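Local coordinates for protein metallo-beta-lactamase 1 (Acinetobacter baumannii, PDB 5MMD) that probably catalyses the hydrolysis of beta-lactams to substituted beta-amino acids at a two-zinc active site, the basis of resistance to these antibiotics, at residues A[79-82]-A[83-86]; A[101-104]-A[105-109]. All coordinates share one frame; numbering follows the deposited sequence.

Contact 1 (79-82 with 83-86) and contact 2 (101-104 with 105-109) follow one another along the chain, their centres about 12 Å apart on the same side of the molecule. The first spans the short, weakly bonded helical turn 81-84 and the residues flanking it, reached from strand 70-75; the second is helix 101-109, entered directly from strand 97-100, the parallel neighbour of 70-75 in the seven-stranded sheet. Between them run helix 87-92 and strand 97-100. They meet at S79, whose OG lies 3.4 Å from I106 CG2, while L107 and T103 pack against its backbone. The helix of contact 2 thus backs the turn that presents two zinc ligands in this metallo-beta-lactamase.

Contact 1 of 2, residues A[79-82]-A[83-86]; sequences SHED and KTAG. With ZN (zinc ion), chain E; ZN (zinc ion), chain C.
K83 lies over one face of the D82 carboxylate, its CE 3.5 Å from OD2, the oxygen that also binds the chain C zinc at 2.0 Å. The D82 torsion, with CG between the backbone N and carbonyl carbon (chi1 54°), turns the carboxylate toward the metals. H80 is held at both ring nitrogens, which fixes the ring's rotation: ND1 binds the chain E zinc at 2.0 Å, NE2 is hydrogen-bonded to E174, and the neighbouring H78 ring meets it steeply. The carboxylate of E81 carries the methyl of A85 over one face, OE1 to CB 3.5 Å. Water 1 joins E81 OE2 to T84 OG1, and water 2 joins OE1 to A85 O, so this acid closes the turn through solvent.

The backbone is gripped mainly at H80 O. K83 N reaches it at 3.0 Å, nearly straight (164°) but from above the carbonyl plane, and T84 N adds a weak bond. T84 suits its place because its hydroxyl sits near two carbonyls, OG1 being 3.0 Å from S79 O and 3.1 Å from H80 O. Lysine suits position 83 because its long chain carries NZ past D82 to S34, N35 O and G200 O.

H80 and D82 belong to the HxHxD motif of class B enzymes. H78 and H140 complete the protein ligands of one zinc, C159 and H201 those of the other. Water 3 bridges the metals and donates to D82 OD1 at 3.1 Å, a bond that probably orients it; as in related enzymes, such a bridging solvent is well placed to attack the lactam carbonyl.

Contact 2 of 2, residues A[101-104]-A[105-109]; sequences ALTN and EILKR
T103 and L107, one turn apart, lie side by side and point the same way, with T103 CG2 4.1 Å from L107 CD1. The T103 torsion (chi1 -76°) sets CG2 anti to the backbone N, beside the leucine, and sends OG1 to D143, where it is hydrogen-bonded. A beta-branched threonine therefore serves both needs of a buried helix position: a methyl for the apolar neighbour and a hydroxyl for a polar partner. N104 comes to the same leucine at a slant, its OD1 3.8 Å from L107 CD1, while that oxygen accepts a hydrogen bond from A115 N. L107 CD1 thus meets both a methyl and the oxygen of an amide that is already bonded.

On another side of the helix L102 and I106 meet through their end methyls, CD1 to CD1 at 4.2 Å. I106 CG1 also rests against L102 O at 3.4 Å, and its side chain reaches D143. E105, on the exposed side, brings CG to within 3.4 Å of A101 O before its charged group turns outward; water 4 donates to both A101 O and E105 OE2, joining the acid to the carbonyl that also takes the E105 N-H.

Helical backbone bonds set the spacing of these pairs. L107 N to T103 O is 3.0 Å and almost perfectly straight (177°), and K108 N reaches N104 O at 2.9 Å. That last carbonyl also accepts a hydrogen bond from Q114 NE2. Polar groups thus tie the helix outward, N104 to Q114 and A115 ahead of strand 117-119 and T103 OG1 to D143, while apolar groups pair along the helix itself.

Contact 1 of 2, residues A[79-82]-A[83-86]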
ATOM      1  N   SER A  79      -1.254  -8.805   2.115  1.00 12.19           N
ATOM      2  CA  SER A  79      -1.073  -9.966   1.254  1.00 13.09           C
ATOM      3  C   SER A  79      -1.861  -9.966  -0.073  1.00 12.40           C
ATOM      4  O   SER A  79      -1.473 -10.691  -0.998  1.00 13.35           O
ATOM      5  CB  SER A  79      -1.438 -11.252   2.030  1.00 14.47           C
ATOM      6  OG  SER A  79      -2.822 -11.297   2.296  1.00 14.14           O
ATOM      7  N   HIS A  80      -2.924  -9.160  -0.184  1.00 12.20           N
ATOM      8  CA  HIS A  80      -3.818  -9.240  -1.365  1.00 12.94           C
ATOM      9  C   HIS A  80      -3.091  -8.976  -2.685  1.00 12.08           C
ATOM     10  O   HIS A  80      -2.094  -8.239  -2.759  1.00 10.75           O
ATOM     11  CB  HIS A  80      -5.011  -8.307  -1.217  1.00 11.74           C
ATOM     12  CG  HIS A  80      -6.005  -8.766  -0.193  1.00 12.63           C
ATOM     13  ND1 HIS A  80      -6.925  -7.923   0.392  1.00 12.77           N
ATOM     14  CD2 HIS A  80      -6.222  -9.994   0.337  1.00 14.12           C
ATOM     15  CE1 HIS A  80      -7.673  -8.617   1.232  1.00 13.65           C
ATOM     16  NE2 HIS A  80      -7.256  -9.871   1.228  1.00 14.27           N
ATOM     17  N   GLU A  81      -3.571  -9.670  -3.704  1.00 11.52           N
ATOM     18  CA  GLU A  81      -2.969  -9.673  -5.025  1.00 11.36           C
ATOM     19  C   GLU A  81      -2.779  -8.271  -5.628  1.00 11.09           C
ATOM     20  O   GLU A  81      -1.854  -8.074  -6.407  1.00 10.60           O
ATOM     21  CB  GLU A  81      -3.821 -10.511  -5.956  1.00 12.67           C
ATOM     22  CG  GLU A  81      -3.208 -10.836  -7.293  1.00 13.16           C
ATOM     23  CD  GLU A  81      -2.046 -11.804  -7.234  1.00 15.03           C
ATOM     24  OE1 GLU A  81      -1.480 -12.053  -8.313  1.00 16.98           O
ATOM     25  OE2 GLU A  81      -1.721 -12.363  -6.162  1.00 14.76           O
ATOM     26  N   ASP A  82      -3.622  -7.307  -5.253  1.00  9.56           N
ATOM     27  CA  ASP A  82      -3.475  -5.969  -5.824  1.00 10.85           C
ATOM     28  C   ASP A  82      -2.165  -5.295  -5.356  1.00 10.60           C
ATOM     29  O   ASP A  82      -1.728  -4.366  -5.996  1.00 11.33           O
ATOM     30  CB  ASP A  82      -4.704  -5.046  -5.550  1.00  9.00           C
ATOM     31  CG  ASP A  82      -5.095  -4.927  -4.086  1.00 11.72           C
ATOM     32  OD1 ASP A  82      -4.924  -5.926  -3.351  1.00 13.08           O
ATOM     33  OD2 ASP A  82      -5.674  -3.854  -3.694  1.00  8.79           O
ATOM     34  N   LYS A  83      -1.531  -5.782  -4.303  1.00  9.70           N
ATOM     35  CA  LYS A  83      -0.301  -5.147  -3.763  1.00  9.15           C
ATOM     36  C   LYS A  83       0.938  -6.053  -3.804  1.00 10.52           C
ATOM     37  O   LYS A  83       2.073  -5.593  -3.547  1.00  9.44           O
ATOM     38  CB  LYS A  83      -0.552  -4.707  -2.322  1.00  8.41           C
ATOM     39  CG  LYS A  83      -1.752  -3.835  -2.078  1.00  9.10           C
ATOM     40  CD  LYS A  83      -1.834  -2.598  -2.996  1.00  9.25           C
ATOM     41  CE  LYS A  83      -3.073  -1.764  -2.648  1.00  8.89           C
ATOM     42  NZ  LYS A  83      -3.284  -0.721  -3.639  1.00  9.89           N
ATOM     43  N   THR A  84       0.722  -7.331  -4.138  1.00 11.00           N
ATOM     44  CA  THR A  84       1.756  -8.353  -4.147  1.00 11.73           C
ATOM     45  C   THR A  84       1.911  -9.060  -5.485  1.00 11.79           C
ATOM     46  O   THR A  84       2.715  -9.971  -5.587  1.00 12.37           O
ATOM     47  CB  THR A  84       1.478  -9.471  -3.124  1.00 12.80           C
ATOM     48  OG1 THR A  84       0.228 -10.112  -3.449  1.00 13.04           O
ATOM     49  CG2 THR A  84       1.461  -8.912  -1.680  1.00 12.63           C
ATOM     50  N   ALA A  85       1.144  -8.692  -6.508  1.00 11.58           N
ATOM     51  CA  ALA A  85       1.168  -9.499  -7.734  1.00 11.80           C
ATOM     52  C   ALA A  85       2.556  -9.572  -8.325  1.00 12.94           C
ATOM     53  O   ALA A  85       2.897 -10.551  -8.985  1.00 12.90           O
ATOM     54  CB  ALA A  85       0.169  -8.970  -8.811  1.00 10.99           C
ATOM     55  N   GLY A  86       3.353  -8.532  -8.132  1.00 12.63           N
ATOM     56  CA  GLY A  86       4.639  -8.477  -8.781  1.00 13.96           C
ATOM     57  C   GLY A  86       5.795  -9.039  -7.981  1.00 14.95           C
ATOM     58  O   GLY A  86       6.929  -9.031  -8.471  1.00 17.10           O
TER
HETATM   59 ZN    ZN E 403      -6.791  -5.910   0.241  1.00 14.39          ZN
HETATM   60 ZN    ZN C 401      -6.760  -3.353  -2.094  0.95 15.81          ZN
HETATM   61  O   HOH W   1       0.465 -12.644  -4.296  1.00 16.28           O
HETATM   62  O   HOH W   2       0.894 -12.366 -10.212  1.00 31.64           O
HETATM   63  O   HOH W   3      -7.180  -5.252  -1.393  1.00 15.13           O

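Contact 2 of 2, residues A[101-104]-A[105-109]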
ATOM      1  N   ALA A 101       6.417 -10.164   8.546  1.00 19.54           N
ATOM      2  CA  ALA A 101       6.441 -11.627   8.763  1.00 20.93           C
ATOM      3  C   ALA A 101       5.004 -12.202   8.650  1.00 20.28           C
ATOM      4  O   ALA A 101       4.816 -13.255   8.092  1.00 20.65           O
ATOM      5  CB  ALA A 101       7.019 -11.956  10.071  1.00 22.76           C
ATOM      6  N   LEU A 102       4.021 -11.464   9.159  1.00 20.16           N
ATOM      7  CA  LEU A 102       2.623 -11.896   9.155  1.00 19.87           C
ATOM      8  C   LEU A 102       2.089 -11.962   7.712  1.00 18.01           C
ATOM      9  O   LEU A 102       1.453 -12.937   7.279  1.00 18.08           O
ATOM     10  CB  LEU A 102       1.765 -10.940   9.983  1.00 19.31           C
ATOM     11  CG  LEU A 102       0.265 -11.216   9.936  1.00 18.60           C
ATOM     12  CD1 LEU A 102      -0.020 -12.712  10.258  1.00 21.32           C
ATOM     13  CD2 LEU A 102      -0.451 -10.319  10.895  1.00 18.74           C
ATOM     14  N   THR A 103       2.367 -10.916   6.961  1.00 16.48           N
ATOM     15  CA  THR A 103       1.986 -10.923   5.564  1.00 16.05           C
ATOM     16  C   THR A 103       2.606 -12.142   4.844  1.00 16.78           C
ATOM     17  O   THR A 103       1.915 -12.838   4.111  1.00 16.03           O
ATOM     18  CB  THR A 103       2.402  -9.639   4.886  1.00 15.39           C
ATOM     19  OG1 THR A 103       1.496  -8.612   5.290  1.00 15.75           O
ATOM     20  CG2 THR A 103       2.368  -9.788   3.368  1.00 15.17           C
ATOM     21  N   ASN A 104       3.897 -12.408   5.084  1.00 17.55           N
ATOM     22  CA  ASN A 104       4.555 -13.557   4.457  1.00 18.26           C
ATOM     23  C   ASN A 104       3.920 -14.884   4.896  1.00 20.39           C
ATOM     24  O   ASN A 104       3.852 -15.827   4.125  1.00 20.00           O
ATOM     25  CB  ASN A 104       6.074 -13.564   4.753  1.00 19.48           C
ATOM     26  CG  ASN A 104       6.890 -13.039   3.574  1.00 19.33           C
ATOM     27  OD1 ASN A 104       6.327 -12.596   2.566  1.00 17.68           O
ATOM     28  ND2 ASN A 104       8.224 -13.085   3.695  1.00 20.60           N
ATOM     29  N   GLU A 105       3.430 -14.952   6.124  1.00 20.87           N
ATOM     30  CA  GLU A 105       2.847 -16.207   6.585  1.00 22.04           C
ATOM     31  C   GLU A 105       1.536 -16.468   5.868  1.00 21.29           C
ATOM     32  O   GLU A 105       1.228 -17.622   5.542  1.00 21.77           O
ATOM     33  CB  GLU A 105       2.632 -16.190   8.084  1.00 23.99           C
ATOM     34  CG  GLU A 105       3.906 -16.411   8.879  1.00 26.85           C
ATOM     35  CD  GLU A 105       4.538 -17.814   8.687  1.00 30.71           C
ATOM     36  OE1 GLU A 105       3.815 -18.838   8.564  1.00 31.03           O
ATOM     37  OE2 GLU A 105       5.793 -17.894   8.664  1.00 32.01           O
ATOM     38  N   ILE A 106       0.791 -15.389   5.603  1.00 19.94           N
ATOM     39  CA  ILE A 106      -0.465 -15.478   4.874  1.00 19.60           C
ATOM     40  C   ILE A 106      -0.193 -15.924   3.447  1.00 19.04           C
ATOM     41  O   ILE A 106      -0.792 -16.898   2.974  1.00 20.29           O
ATOM     42  CB  ILE A 106      -1.221 -14.144   4.914  1.00 18.06           C
ATOM     43  CG1 ILE A 106      -1.653 -13.861   6.360  1.00 19.28           C
ATOM     44  CG2 ILE A 106      -2.432 -14.173   3.970  1.00 17.58           C
ATOM     45  CD1 ILE A 106      -2.130 -12.437   6.597  1.00 18.00           C
ATOM     46  N   LEU A 107       0.734 -15.250   2.773  1.00 17.27           N
ATOM     47  CA  LEU A 107       1.165 -15.660   1.446  1.00 17.28           C
ATOM     48  C   LEU A 107       1.569 -17.141   1.451  1.00 19.37           C
ATOM     49  O   LEU A 107       1.176 -17.899   0.568  1.00 19.69           O
ATOM     50  CB  LEU A 107       2.336 -14.784   0.962  1.00 16.76           C
ATOM     51  CG  LEU A 107       1.974 -13.302   0.713  1.00 15.25           C
ATOM     52  CD1 LEU A 107       3.209 -12.488   0.341  1.00 15.46           C
ATOM     53  CD2 LEU A 107       0.967 -13.201  -0.398  1.00 15.40           C
ATOM     54  N   LYS A 108       2.346 -17.574   2.437  1.00 20.41           N
ATOM     55  CA  LYS A 108       2.784 -18.967   2.430  1.00 22.39           C
ATOM     56  C   LYS A 108       1.623 -19.935   2.585  1.00 23.84           C
ATOM     57  O   LYS A 108       1.562 -20.943   1.891  1.00 24.34           O
ATOM     58  CB  LYS A 108       3.806 -19.244   3.528  1.00 23.83           C
ATOM     59  CG  LYS A 108       4.445 -20.627   3.386  1.00 26.42           C
ATOM     60  CD  LYS A 108       4.627 -21.332   4.702  0.50 28.04           C
ATOM     61  CE  LYS A 108       5.565 -20.600   5.588  1.00 28.00           C
ATOM     62  NZ  LYS A 108       6.221 -21.543   6.594  1.00 30.72           N
ATOM     63  N   ARG A 109       0.755 -19.641   3.532  1.00 23.63           N
ATOM     64  CA  ARG A 109      -0.388 -20.487   3.816  1.00 26.73           C
ATOM     65  C   ARG A 109      -1.280 -20.617   2.568  1.00 26.38           C
ATOM     66  O   ARG A 109      -1.895 -21.667   2.345  1.00 28.27           O
ATOM     67  CB  ARG A 109      -1.129 -19.902   5.018  1.00 28.78           C
ATOM     68  CD  ARG A 109      -2.944 -19.823   6.679  1.00 32.19           C
ATOM     69  NE  ARG A 109      -3.802 -18.695   6.319  1.00 31.60           N
ATOM     70  CZ  ARG A 109      -3.831 -17.513   6.934  1.00 30.85           C
ATOM     71  NH1 ARG A 109      -3.037 -17.247   7.976  1.00 31.63           N
ATOM     72  NH2 ARG A 109      -4.664 -16.587   6.491  1.00 30.11           N
TER
HETATM   73  O   HOH W   4       6.766 -14.841   7.934  1.00 22.96           O